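Local structure of spermidine N(1)-acetyltransferase (Thermoplasma acidophilum, 3K9U) at residues 17-29 with 90-102. The protein transfers an acetyl group from acetyl-CoA to polyamines such as spermidine, which protects the cell against polyamine toxicity. Residues are numbered along the deposited sequence; the frame is centred on the assembly and turned at random.
With NI (nickel (II) ion), chain D; ACO (acetyl coenzyme *a), chain G.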
ATOM      1  N   ILE A  17     -12.769 -14.476  -2.259  1.00 22.38           N
ATOM      2  CA  ILE A  17     -13.363 -13.646  -3.312  1.00 21.69           C
ATOM      3  C   ILE A  17     -13.132 -12.163  -3.040  1.00 22.38           C
ATOM      4  O   ILE A  17     -12.821 -11.411  -3.959  1.00 21.99           O
ATOM      5  CB  ILE A  17     -14.837 -13.922  -3.480  1.00 22.00           C
ATOM      6  CG1 ILE A  17     -15.068 -15.376  -3.922  1.00 21.03           C
ATOM      7  CG2 ILE A  17     -15.513 -12.951  -4.506  1.00 21.28           C
ATOM      8  CD1 ILE A  17     -16.569 -15.758  -3.830  1.00 16.53           C
ATOM      9  N   GLU A  18     -13.230 -11.743  -1.783  1.00 23.15           N
ATOM     10  CA  GLU A  18     -13.055 -10.326  -1.463  1.00 24.18           C
ATOM     11  C   GLU A  18     -11.619  -9.843  -1.579  1.00 23.04           C
ATOM     12  O   GLU A  18     -11.382  -8.765  -2.064  1.00 22.73           O
ATOM     13  CB  GLU A  18     -13.616  -9.989  -0.090  1.00 25.28           C
ATOM     14  CG  GLU A  18     -15.163 -10.034   0.015  1.00 30.60           C
ATOM     15  CD  GLU A  18     -15.902  -9.743  -1.306  1.00 37.48           C
ATOM     16  OE1 GLU A  18     -15.691  -8.654  -1.895  1.00 40.61           O
ATOM     17  OE2 GLU A  18     -16.703 -10.614  -1.750  1.00 40.80           O
ATOM     18  N   VAL A  19     -10.668 -10.646  -1.130  1.00 22.72           N
ATOM     19  CA  VAL A  19      -9.267 -10.363  -1.322  1.00 21.81           C
ATOM     20  C   VAL A  19      -8.946 -10.184  -2.831  1.00 22.08           C
ATOM     21  O   VAL A  19      -8.411  -9.137  -3.262  1.00 21.72           O
ATOM     22  CB  VAL A  19      -8.422 -11.524  -0.732  1.00 22.47           C
ATOM     23  CG1 VAL A  19      -6.971 -11.401  -1.122  1.00 22.89           C
ATOM     24  CG2 VAL A  19      -8.584 -11.594   0.807  1.00 23.13           C
ATOM     25  N   ALA A  20      -9.287 -11.199  -3.619  1.00 21.15           N
ATOM     26  CA  ALA A  20      -9.117 -11.170  -5.066  1.00 21.61           C
ATOM     27  C   ALA A  20      -9.737  -9.914  -5.625  1.00 22.03           C
ATOM     28  O   ALA A  20      -9.089  -9.155  -6.373  1.00 21.75           O
ATOM     29  CB  ALA A  20      -9.776 -12.367  -5.697  1.00 21.47           C
ATOM     30  N   ARG A  21     -10.992  -9.681  -5.256  1.00 21.58           N
ATOM     31  CA  ARG A  21     -11.695  -8.549  -5.819  1.00 22.26           C
ATOM     32  C   ARG A  21     -10.893  -7.270  -5.550  1.00 22.43           C
ATOM     33  O   ARG A  21     -10.671  -6.482  -6.469  1.00 21.39           O
ATOM     34  CB  ARG A  21     -13.113  -8.405  -5.256  1.00 21.70           C
ATOM     35  CG  ARG A  21     -13.873  -7.228  -5.902  1.00 24.10           C
ATOM     36  CD  ARG A  21     -15.131  -6.803  -5.115  1.00 26.61           C
ATOM     37  NE  ARG A  21     -15.942  -7.960  -4.769  1.00 26.63           N
ATOM     38  CZ  ARG A  21     -16.703  -8.620  -5.626  1.00 27.83           C
ATOM     39  NH1 ARG A  21     -16.802  -8.221  -6.890  1.00 28.64           N
ATOM     40  NH2 ARG A  21     -17.394  -9.671  -5.203  1.00 29.51           N
ATOM     41  N   GLU A  22     -10.481  -7.077  -4.292  1.00 22.42           N
ATOM     42  CA  GLU A  22      -9.827  -5.826  -3.885  1.00 23.29           C
ATOM     43  C   GLU A  22      -8.457  -5.724  -4.519  1.00 21.22           C
ATOM     44  O   GLU A  22      -8.031  -4.664  -4.930  1.00 20.00           O
ATOM     45  CB  GLU A  22      -9.678  -5.730  -2.355  1.00 24.20           C
ATOM     46  CG  GLU A  22     -10.978  -5.426  -1.632  1.00 30.05           C
ATOM     47  CD  GLU A  22     -10.762  -5.198  -0.133  1.00 38.70           C
ATOM     48  OE1 GLU A  22     -11.339  -5.978   0.656  1.00 41.92           O
ATOM     49  OE2 GLU A  22      -9.998  -4.256   0.246  1.00 45.56           O
ATOM     50  N   SER A  23      -7.767  -6.847  -4.613  1.00 20.64           N
ATOM     51  CA  SER A  23      -6.425  -6.818  -5.181  1.00 19.94           C
ATOM     52  C   SER A  23      -6.470  -6.508  -6.687  1.00 19.55           C
ATOM     53  O   SER A  23      -5.680  -5.708  -7.183  1.00 19.00           O
ATOM     54  CB  SER A  23      -5.701  -8.121  -4.892  1.00 19.23           C
ATOM     55  OG  SER A  23      -4.310  -7.967  -5.074  1.00 17.63           O
ATOM     56  N   TRP A  24      -7.418  -7.093  -7.396  1.00 19.81           N
ATOM     57  CA  TRP A  24      -7.493  -6.887  -8.845  1.00 21.45           C
ATOM     58  C   TRP A  24      -7.860  -5.431  -9.137  1.00 21.77           C
ATOM     59  O   TRP A  24      -7.279  -4.819 -10.021  1.00 21.51           O
ATOM     60  CB  TRP A  24      -8.518  -7.845  -9.509  1.00 21.52           C
ATOM     61  CG  TRP A  24      -7.903  -9.004 -10.197  1.00 23.00           C
ATOM     62  CD1 TRP A  24      -7.307 -10.086  -9.609  1.00 26.32           C
ATOM     63  CD2 TRP A  24      -7.787  -9.201 -11.614  1.00 23.01           C
ATOM     64  NE1 TRP A  24      -6.818 -10.944 -10.580  1.00 28.10           N
ATOM     65  CE2 TRP A  24      -7.099 -10.419 -11.816  1.00 25.97           C
ATOM     66  CE3 TRP A  24      -8.183  -8.455 -12.734  1.00 26.70           C
ATOM     67  CZ2 TRP A  24      -6.819 -10.922 -13.104  1.00 29.82           C
ATOM     68  CZ3 TRP A  24      -7.894  -8.947 -14.022  1.00 26.73           C
ATOM     69  CH2 TRP A  24      -7.224 -10.167 -14.193  1.00 27.34           C
ATOM     70  N   LYS A  25      -8.811  -4.868  -8.390  1.00 22.12           N
ATOM     71  CA  LYS A  25      -9.257  -3.486  -8.674  1.00 23.36           C
ATOM     72  C   LYS A  25      -8.123  -2.489  -8.433  1.00 23.35           C
ATOM     73  O   LYS A  25      -7.983  -1.473  -9.152  1.00 23.47           O
ATOM     74  CB  LYS A  25     -10.479  -3.091  -7.839  1.00 23.32           C
ATOM     75  CG  LYS A  25     -11.790  -3.758  -8.260  1.00 24.13           C
ATOM     76  CD  LYS A  25     -12.900  -3.254  -7.362  1.00 29.00           C
ATOM     77  CE  LYS A  25     -14.267  -3.662  -7.825  1.00 32.31           C
ATOM     78  NZ  LYS A  25     -15.285  -3.419  -6.744  1.00 35.59           N
ATOM     79  N   TRP A  26      -7.327  -2.779  -7.413  1.00 22.68           N
ATOM     80  CA  TRP A  26      -6.196  -1.928  -7.067  1.00 22.69           C
ATOM     81  C   TRP A  26      -5.010  -2.157  -8.031  1.00 22.37           C
ATOM     82  O   TRP A  26      -4.525  -1.207  -8.599  1.00 23.18           O
ATOM     83  CB  TRP A  26      -5.760  -2.186  -5.639  1.00 21.56           C
ATOM     84  CG  TRP A  26      -4.523  -1.394  -5.226  1.00 23.43           C
ATOM     85  CD1 TRP A  26      -4.475  -0.063  -4.883  1.00 22.96           C
ATOM     86  CD2 TRP A  26      -3.176  -1.880  -5.100  1.00 19.58           C
ATOM     87  NE1 TRP A  26      -3.186   0.291  -4.531  1.00 21.72           N
ATOM     88  CE2 TRP A  26      -2.371  -0.795  -4.683  1.00 19.58           C
ATOM     89  CE3 TRP A  26      -2.575  -3.131  -5.273  1.00 24.00           C
ATOM     90  CZ2 TRP A  26      -1.014  -0.928  -4.425  1.00 17.98           C
ATOM     91  CZ3 TRP A  26      -1.199  -3.254  -5.033  1.00 21.72           C
ATOM     92  CH2 TRP A  26      -0.448  -2.153  -4.611  1.00 19.87           C
ATOM     93  N   THR A  27      -4.575  -3.403  -8.220  1.00 21.50           N
ATOM     94  CA  THR A  27      -3.412  -3.704  -9.074  1.00 22.03           C
ATOM     95  C   THR A  27      -3.581  -3.345 -10.545  1.00 21.78           C
ATOM     96  O   THR A  27      -2.644  -2.955 -11.199  1.00 20.97           O
ATOM     97  CB  THR A  27      -3.083  -5.200  -9.099  1.00 23.28           C
ATOM     98  OG1 THR A  27      -3.228  -5.763  -7.788  1.00 24.72           O
ATOM     99  CG2 THR A  27      -1.641  -5.398  -9.591  1.00 25.11           C
ATOM    100  N   TYR A  28      -4.782  -3.511 -11.083  1.00 22.14           N
ATOM    101  CA  TYR A  28      -4.981  -3.299 -12.502  1.00 22.14           C
ATOM    102  C   TYR A  28      -5.714  -1.988 -12.823  1.00 22.25           C
ATOM    103  O   TYR A  28      -6.194  -1.794 -13.943  1.00 23.00           O
ATOM    104  CB  TYR A  28      -5.693  -4.518 -13.070  1.00 21.56           C
ATOM    105  CG  TYR A  28      -4.889  -5.807 -12.914  1.00 18.89           C
ATOM    106  CD1 TYR A  28      -3.814  -6.065 -13.729  1.00 16.73           C
ATOM    107  CD2 TYR A  28      -5.250  -6.784 -11.992  1.00 20.19           C
ATOM    108  CE1 TYR A  28      -3.071  -7.239 -13.613  1.00 18.59           C
ATOM    109  CE2 TYR A  28      -4.504  -7.974 -11.856  1.00 20.34           C
ATOM    110  CZ  TYR A  28      -3.410  -8.181 -12.680  1.00 19.83           C
ATOM    111  OH  TYR A  28      -2.654  -9.323 -12.584  1.00 22.85           O
ATOM    112  N   ALA A  29      -5.795  -1.090 -11.852  1.00 22.10           N
ATOM    113  CA  ALA A  29      -6.487   0.190 -12.069  1.00 24.16           C
ATOM    114  C   ALA A  29      -5.983   0.952 -13.313  1.00 25.48           C
ATOM    115  O   ALA A  29      -6.791   1.461 -14.105  1.00 27.42           O
ATOM    116  CB  ALA A  29      -6.412   1.119 -10.811  1.00 22.97           C
ATOM    117  N   LEU A  90       0.699 -19.375 -10.906  1.00 25.11           N
ATOM    118  CA  LEU A  90      -0.471 -18.912 -11.646  1.00 25.39           C
ATOM    119  C   LEU A  90      -1.026 -17.648 -11.069  1.00 24.89           C
ATOM    120  O   LEU A  90      -1.571 -16.853 -11.791  1.00 24.90           O
ATOM    121  CB  LEU A  90      -1.593 -19.956 -11.649  1.00 24.85           C
ATOM    122  CG  LEU A  90      -1.276 -21.289 -12.320  1.00 28.61           C
ATOM    123  CD1 LEU A  90      -2.370 -22.310 -11.927  1.00 28.88           C
ATOM    124  CD2 LEU A  90      -1.147 -21.145 -13.854  1.00 28.27           C
ATOM    125  N   ARG A  91      -0.889 -17.475  -9.761  1.00 25.82           N
ATOM    126  CA  ARG A  91      -1.707 -16.516  -9.017  1.00 26.41           C
ATOM    127  C   ARG A  91      -1.027 -16.097  -7.705  1.00 24.43           C
ATOM    128  O   ARG A  91      -0.645 -16.957  -6.912  1.00 23.50           O
ATOM    129  CB  ARG A  91      -3.034 -17.222  -8.696  1.00 27.42           C
ATOM    130  CG  ARG A  91      -4.262 -16.467  -9.034  1.00 32.37           C
ATOM    131  CD  ARG A  91      -5.303 -17.260  -9.807  1.00 32.39           C
ATOM    132  NE  ARG A  91      -5.783 -18.541  -9.266  1.00 34.03           N
ATOM    133  CZ  ARG A  91      -7.045 -18.829  -8.900  1.00 37.54           C
ATOM    134  NH1 ARG A  91      -7.350 -20.069  -8.529  1.00 37.76           N
ATOM    135  NH2 ARG A  91      -8.014 -17.906  -8.865  1.00 36.52           N
ATOM    136  N   LEU A  92      -0.914 -14.792  -7.467  1.00 22.82           N
ATOM    137  CA  LEU A  92      -0.423 -14.277  -6.188  1.00 23.42           C
ATOM    138  C   LEU A  92      -0.937 -12.884  -5.950  1.00 22.52           C
ATOM    139  O   LEU A  92      -0.515 -11.939  -6.619  1.00 21.40           O
ATOM    140  CB  LEU A  92       1.110 -14.262  -6.163  1.00 23.92           C
ATOM    141  CG  LEU A  92       1.839 -13.678  -4.966  1.00 24.08           C
ATOM    142  CD1 LEU A  92       1.377 -14.355  -3.739  1.00 26.92           C
ATOM    143  CD2 LEU A  92       3.345 -13.848  -5.128  1.00 27.42           C
ATOM    144  N   TYR A  93      -1.832 -12.767  -4.978  1.00 21.57           N
ATOM    145  CA  TYR A  93      -2.541 -11.525  -4.725  1.00 21.62           C
ATOM    146  C   TYR A  93      -2.726 -11.316  -3.225  1.00 21.31           C
ATOM    147  O   TYR A  93      -3.140 -12.233  -2.530  1.00 20.70           O
ATOM    148  CB  TYR A  93      -3.919 -11.542  -5.424  1.00 21.71           C
ATOM    149  CG  TYR A  93      -3.838 -11.505  -6.927  1.00 22.18           C
ATOM    150  CD1 TYR A  93      -3.667 -10.303  -7.602  1.00 23.33           C
ATOM    151  CD2 TYR A  93      -3.889 -12.675  -7.677  1.00 23.52           C
ATOM    152  CE1 TYR A  93      -3.562 -10.259  -8.971  1.00 23.27           C
ATOM    153  CE2 TYR A  93      -3.788 -12.642  -9.059  1.00 25.15           C
ATOM    154  CZ  TYR A  93      -3.639 -11.434  -9.698  1.00 24.64           C
ATOM    155  OH  TYR A  93      -3.538 -11.386 -11.065  1.00 28.44           O
ATOM    156  N   LEU A  94      -2.422 -10.104  -2.754  1.00 20.69           N
ATOM    157  CA  LEU A  94      -2.703  -9.663  -1.397  1.00 19.95           C
ATOM    158  C   LEU A  94      -3.695  -8.503  -1.438  1.00 21.36           C
ATOM    159  O   LEU A  94      -3.742  -7.758  -2.439  1.00 20.20           O
ATOM    160  CB  LEU A  94      -1.448  -9.116  -0.744  1.00 19.97           C
ATOM    161  CG  LEU A  94      -0.209 -10.001  -0.779  1.00 22.09           C
ATOM    162  CD1 LEU A  94       1.018  -9.300  -0.074  1.00 16.68           C
ATOM    163  CD2 LEU A  94      -0.541 -11.358  -0.158  1.00 18.40           C
ATOM    164  N   LYS A  95      -4.412  -8.308  -0.323  1.00 20.98           N
ATOM    165  CA  LYS A  95      -5.112  -7.057  -0.063  1.00 22.17           C
ATOM    166  C   LYS A  95      -4.118  -5.919  -0.153  1.00 21.63           C
ATOM    167  O   LYS A  95      -3.031  -6.007   0.424  1.00 22.17           O
ATOM    168  CB  LYS A  95      -5.732  -7.021   1.332  1.00 22.75           C
ATOM    169  CG  LYS A  95      -7.070  -7.693   1.481  1.00 26.11           C
ATOM    170  CD  LYS A  95      -7.732  -7.348   2.881  1.00 31.23           C
ATOM    171  CE  LYS A  95      -8.600  -6.026   2.938  1.00 34.04           C
ATOM    172  NZ  LYS A  95      -7.977  -4.828   3.663  1.00 34.57           N
ATOM    173  N   PRO A  96      -4.496  -4.823  -0.837  1.00 21.30           N
ATOM    174  CA  PRO A  96      -3.539  -3.724  -1.078  1.00 20.80           C
ATOM    175  C   PRO A  96      -2.883  -3.173   0.165  1.00 20.58           C
ATOM    176  O   PRO A  96      -1.684  -2.844   0.152  1.00 21.47           O
ATOM    177  CB  PRO A  96      -4.388  -2.656  -1.754  1.00 20.99           C
ATOM    178  CG  PRO A  96      -5.490  -3.479  -2.440  1.00 22.87           C
ATOM    179  CD  PRO A  96      -5.775  -4.627  -1.547  1.00 20.73           C
ATOM    180  N   GLU A  97      -3.637  -3.086   1.248  1.00 20.72           N
ATOM    181  CA  GLU A  97      -3.112  -2.470   2.467  1.00 21.50           C
ATOM    182  C   GLU A  97      -2.163  -3.410   3.236  1.00 20.06           C
ATOM    183  O   GLU A  97      -1.559  -2.976   4.202  1.00 19.81           O
ATOM    184  CB  GLU A  97      -4.230  -1.851   3.365  1.00 21.06           C
ATOM    185  CG  GLU A  97      -5.520  -2.632   3.468  1.00 30.11           C
ATOM    186  CD  GLU A  97      -6.502  -2.334   2.306  1.00 37.39           C
ATOM    187  OE1 GLU A  97      -7.060  -1.194   2.263  1.00 42.72           O
ATOM    188  OE2 GLU A  97      -6.716  -3.227   1.447  1.00 32.88           O
ATOM    189  N   TYR A  98      -2.050  -4.667   2.785  1.00 19.06           N
ATOM    190  CA  TYR A  98      -1.129  -5.652   3.337  1.00 19.13           C
ATOM    191  C   TYR A  98       0.090  -5.878   2.440  1.00 18.99           C
ATOM    192  O   TYR A  98       0.900  -6.721   2.766  1.00 16.83           O
ATOM    193  CB  TYR A  98      -1.842  -7.000   3.570  1.00 19.43           C
ATOM    194  CG  TYR A  98      -2.731  -6.944   4.788  1.00 21.30           C
ATOM    195  CD1 TYR A  98      -2.230  -7.287   6.042  1.00 21.64           C
ATOM    196  CD2 TYR A  98      -4.040  -6.465   4.714  1.00 21.57           C
ATOM    197  CE1 TYR A  98      -3.026  -7.198   7.199  1.00 22.98           C
ATOM    198  CE2 TYR A  98      -4.844  -6.366   5.884  1.00 22.46           C
ATOM    199  CZ  TYR A  98      -4.314  -6.748   7.105  1.00 22.05           C
ATOM    200  OH  TYR A  98      -5.035  -6.687   8.257  1.00 29.59           O
ATOM    201  N   THR A  99       0.223  -5.111   1.344  1.00 18.92           N
ATOM    202  CA  THR A  99       1.403  -5.213   0.467  1.00 18.47           C
ATOM    203  C   THR A  99       2.592  -4.491   1.086  1.00 18.43           C
ATOM    204  O   THR A  99       2.420  -3.723   1.998  1.00 15.62           O
ATOM    205  CB  THR A  99       1.171  -4.598  -0.924  1.00 19.22           C
ATOM    206  OG1 THR A  99       0.850  -3.195  -0.789  1.00 16.25           O
ATOM    207  CG2 THR A  99       0.032  -5.362  -1.686  1.00 14.23           C
ATOM    208  N   HIS A 100       3.791  -4.808   0.583  1.00 19.26           N
ATOM    209  CA  HIS A 100       5.051  -4.157   0.965  1.00 19.21           C
ATOM    210  C   HIS A 100       5.469  -4.476   2.412  1.00 19.22           C
ATOM    211  O   HIS A 100       6.163  -3.677   3.045  1.00 17.43           O
ATOM    212  CB  HIS A 100       4.993  -2.623   0.715  1.00 19.55           C
ATOM    213  CG  HIS A 100       6.319  -1.990   0.337  1.00 17.55           C
ATOM    214  ND1 HIS A 100       7.454  -2.118   1.105  1.00 15.74           N
ATOM    215  CD2 HIS A 100       6.655  -1.159  -0.691  1.00 14.47           C
ATOM    216  CE1 HIS A 100       8.448  -1.428   0.549  1.00 18.65           C
ATOM    217  NE2 HIS A 100       7.986  -0.816  -0.530  1.00 15.67           N
ATOM    218  N   LYS A 101       5.067  -5.643   2.925  1.00 19.78           N
ATOM    219  CA  LYS A 101       5.590  -6.112   4.217  1.00 20.76           C
ATOM    220  C   LYS A 101       6.110  -7.530   4.165  1.00 20.30           C
ATOM    221  O   LYS A 101       6.149  -8.186   5.185  1.00 21.67           O
ATOM    222  CB  LYS A 101       4.533  -6.026   5.321  1.00 20.77           C
ATOM    223  CG  LYS A 101       3.822  -4.680   5.454  1.00 22.14           C
ATOM    224  CD  LYS A 101       2.402  -4.919   6.033  1.00 26.28           C
ATOM    225  CE  LYS A 101       1.683  -3.627   6.381  1.00 29.76           C
ATOM    226  NZ  LYS A 101       0.985  -3.067   5.216  1.00 31.60           N
ATOM    227  N   LYS A 102       6.480  -8.016   2.986  1.00 20.63           N
ATOM    228  CA  LYS A 102       7.107  -9.342   2.836  1.00 21.13           C
ATOM    229  C   LYS A 102       6.155 -10.513   3.036  1.00 21.63           C
ATOM    230  O   LYS A 102       6.612 -11.666   3.158  1.00 21.54           O
ATOM    231  CB  LYS A 102       8.270  -9.538   3.792  1.00 21.68           C
ATOM    232  CG  LYS A 102       9.219  -8.373   3.962  1.00 26.18           C
ATOM    233  CD  LYS A 102      10.489  -8.509   3.149  1.00 30.60           C
ATOM    234  CE  LYS A 102      11.314  -7.192   3.286  1.00 32.90           C
ATOM    235  NZ  LYS A 102      12.676  -7.349   2.721  1.00 36.89           N
TER
HETATM  236 NI    NI D 161       8.954   0.197  -2.034  1.00 21.24          NI
HETATM  237  N1A ACO G 164       3.613  -0.278  -4.179  1.00 21.12           N
HETATM  238  C2A ACO G 164       4.634  -0.400  -5.062  1.00 22.95           C
HETATM  239  N3A ACO G 164       5.440  -1.477  -5.091  1.00 24.34           N
HETATM  240  C4A ACO G 164       5.250  -2.519  -4.262  1.00 20.55           C
HETATM  241  C5A ACO G 164       4.154  -2.422  -3.302  1.00 21.31           C
HETATM  242  C6A ACO G 164       3.307  -1.218  -3.307  1.00 19.48           C
HETATM  243  N6A ACO G 164       2.278  -1.058  -2.438  1.00 21.44           N
HETATM  244  N7A ACO G 164       4.168  -3.539  -2.598  1.00 20.76           N
HETATM  245  C8A ACO G 164       5.190  -4.284  -3.051  1.00 20.79           C
HETATM  246  N9A ACO G 164       5.835  -3.696  -4.068  1.00 21.06           N
HETATM  247  C1B ACO G 164       7.033  -4.282  -4.753  1.00 21.34           C
HETATM  248  C2B ACO G 164       8.267  -3.378  -4.764  1.00 20.85           C
HETATM  249  O2B ACO G 164       9.143  -3.685  -5.881  1.00 25.06           O
HETATM  250  C3B ACO G 164       8.972  -3.703  -3.480  1.00 23.55           C
HETATM  251  O3B ACO G 164      10.378  -3.398  -3.554  1.00 24.00           O
HETATM  252  P3B ACO G 164      10.846  -1.942  -2.978  1.00 22.96           P
HETATM  253  O7A ACO G 164      10.837  -2.165  -1.520  1.00 20.13           O
HETATM  254  O8A ACO G 164       9.782  -0.975  -3.482  1.00 21.93           O
HETATM  255  O9A ACO G 164      12.203  -1.814  -3.651  1.00 24.33           O
HETATM  256  C4B ACO G 164       8.629  -5.162  -3.242  1.00 22.74           C
HETATM  257  O4B ACO G 164       7.477  -5.445  -4.049  1.00 22.63           O
HETATM  258  C5B ACO G 164       8.318  -5.486  -1.796  1.00 22.39           C
HETATM  259  O5B ACO G 164       8.432  -6.892  -1.534  1.00 22.16           O
HETATM  260  P1A ACO G 164       7.357  -7.656  -0.607  1.00 20.66           P
HETATM  261  O1A ACO G 164       7.045  -6.827   0.631  1.00 21.49           O
HETATM  262  O2A ACO G 164       7.784  -9.087  -0.422  1.00 21.12           O
HETATM  263  O3A ACO G 164       6.085  -7.605  -1.617  1.00 20.63           O
HETATM  264  P2A ACO G 164       4.568  -7.959  -1.154  1.00 19.50           P
HETATM  265  O4A ACO G 164       3.767  -6.692  -1.349  1.00 17.13           O
HETATM  266  O5A ACO G 164       4.565  -8.697   0.179  1.00 18.44           O
HETATM  267  O6A ACO G 164       4.120  -9.008  -2.260  1.00 18.27           O
HETATM  268  CBP ACO G 164       2.944  -8.801  -4.326  1.00 19.04           C
HETATM  269  CCP ACO G 164       4.302  -8.752  -3.648  1.00 18.22           C
HETATM  270  CDP ACO G 164       3.117  -8.612  -5.820  1.00 16.68           C
HETATM  271  CEP ACO G 164       2.373 -10.194  -4.073  1.00 18.57           C
HETATM  272  CAP ACO G 164       1.997  -7.733  -3.732  1.00 19.13           C
HETATM  273  OAP ACO G 164       2.562  -6.418  -3.804  1.00 24.45           O
HETATM  274  C9P ACO G 164       0.640  -7.706  -4.378  1.00 19.27           C
HETATM  275  O9P ACO G 164      -0.207  -8.509  -4.031  1.00 19.14           O
HETATM  276  N8P ACO G 164       0.457  -6.812  -5.321  1.00 21.63           N
HETATM  277  C7P ACO G 164      -0.752  -6.692  -6.104  1.00 24.60           C
HETATM  278  C6P ACO G 164      -1.116  -7.924  -6.918  1.00 25.14           C
HETATM  279  C5P ACO G 164      -0.059  -8.375  -7.904  1.00 28.25           C
HETATM  280  O5P ACO G 164       0.555  -7.591  -8.612  1.00 30.80           O
HETATM  281  N4P ACO G 164       0.127  -9.695  -7.993  1.00 30.37           N
HETATM  282  C3P ACO G 164       1.017 -10.287  -8.989  1.00 30.14           C
HETATM  283  C2P ACO G 164       0.232 -10.628 -10.247  1.00 31.95           C
HETATM  284  S1P ACO G 164       1.172 -11.599 -11.387  1.00 33.48           S
HETATM  285  C   ACO G 164       0.732 -13.194 -11.029  0.70 34.14           C
HETATM  286  O   ACO G 164      -0.164 -13.384 -10.216  0.70 33.49           O
HETATM  287  CH3 ACO G 164       1.405 -14.363 -11.722  0.70 33.84           C
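The acetyl-CoA site of this GNAT fold is built where helix 13-27 crosses the end of strand 86-94, and Ser23 meets Leu94 at the junction. The segment axes run nearly perpendicular, at 88°. Ser23 OG donates to Leu94 O over 2.7 Å, coming from above the carbonyl plane; with OG anti to the backbone N (chi1 -163°), the hydroxyl is turned to the strand end, and it also lies at the edge of the Tyr93 ring. Tyr93 points at the helix. Its OH shares a 2.7 Å hydrogen bond with Tyr28 OH, each hydroxyl near the plane of the other's ring, while Trp24 CD1 sits over one face, 3.8 Å from Tyr93 CE1. The Trp24 and Tyr93 rings meet obliquely, their planes inclined to each other; Trp40 stacks on Trp24.

Beyond the strand, Pro96 lies against Trp26: its CB is 3.8 Å from the centroid of the five-membered ring and 16° off the normal, a CH-pi contact. The far edge of the indole reaches the cofactor, with Trp26 CZ3 3.6 Å from ACO C7P, and NE1 bonds to Glu97 O of the second subunit. An alanine in place of Trp26 would probably leave Pro96 without its aromatic cover, a gap beside ACO C7P and that carbonyl without its indole donor.

The strand backbone serves the cofactor: Leu94 N donates to ACO O9P, and Leu92 O accepts from ACO N4P at 2.7 Å. Farther on, His100 N donates to the pyrophosphate oxygen ACO O4A at 2.7 Å, and Lys102 N donates to ACO O1A. Strand-like pairing with pantetheine, followed by backbone amides gripping pyrophosphate ahead of helix 103-118, is the hallmark of the GNAT acetyl-CoA site.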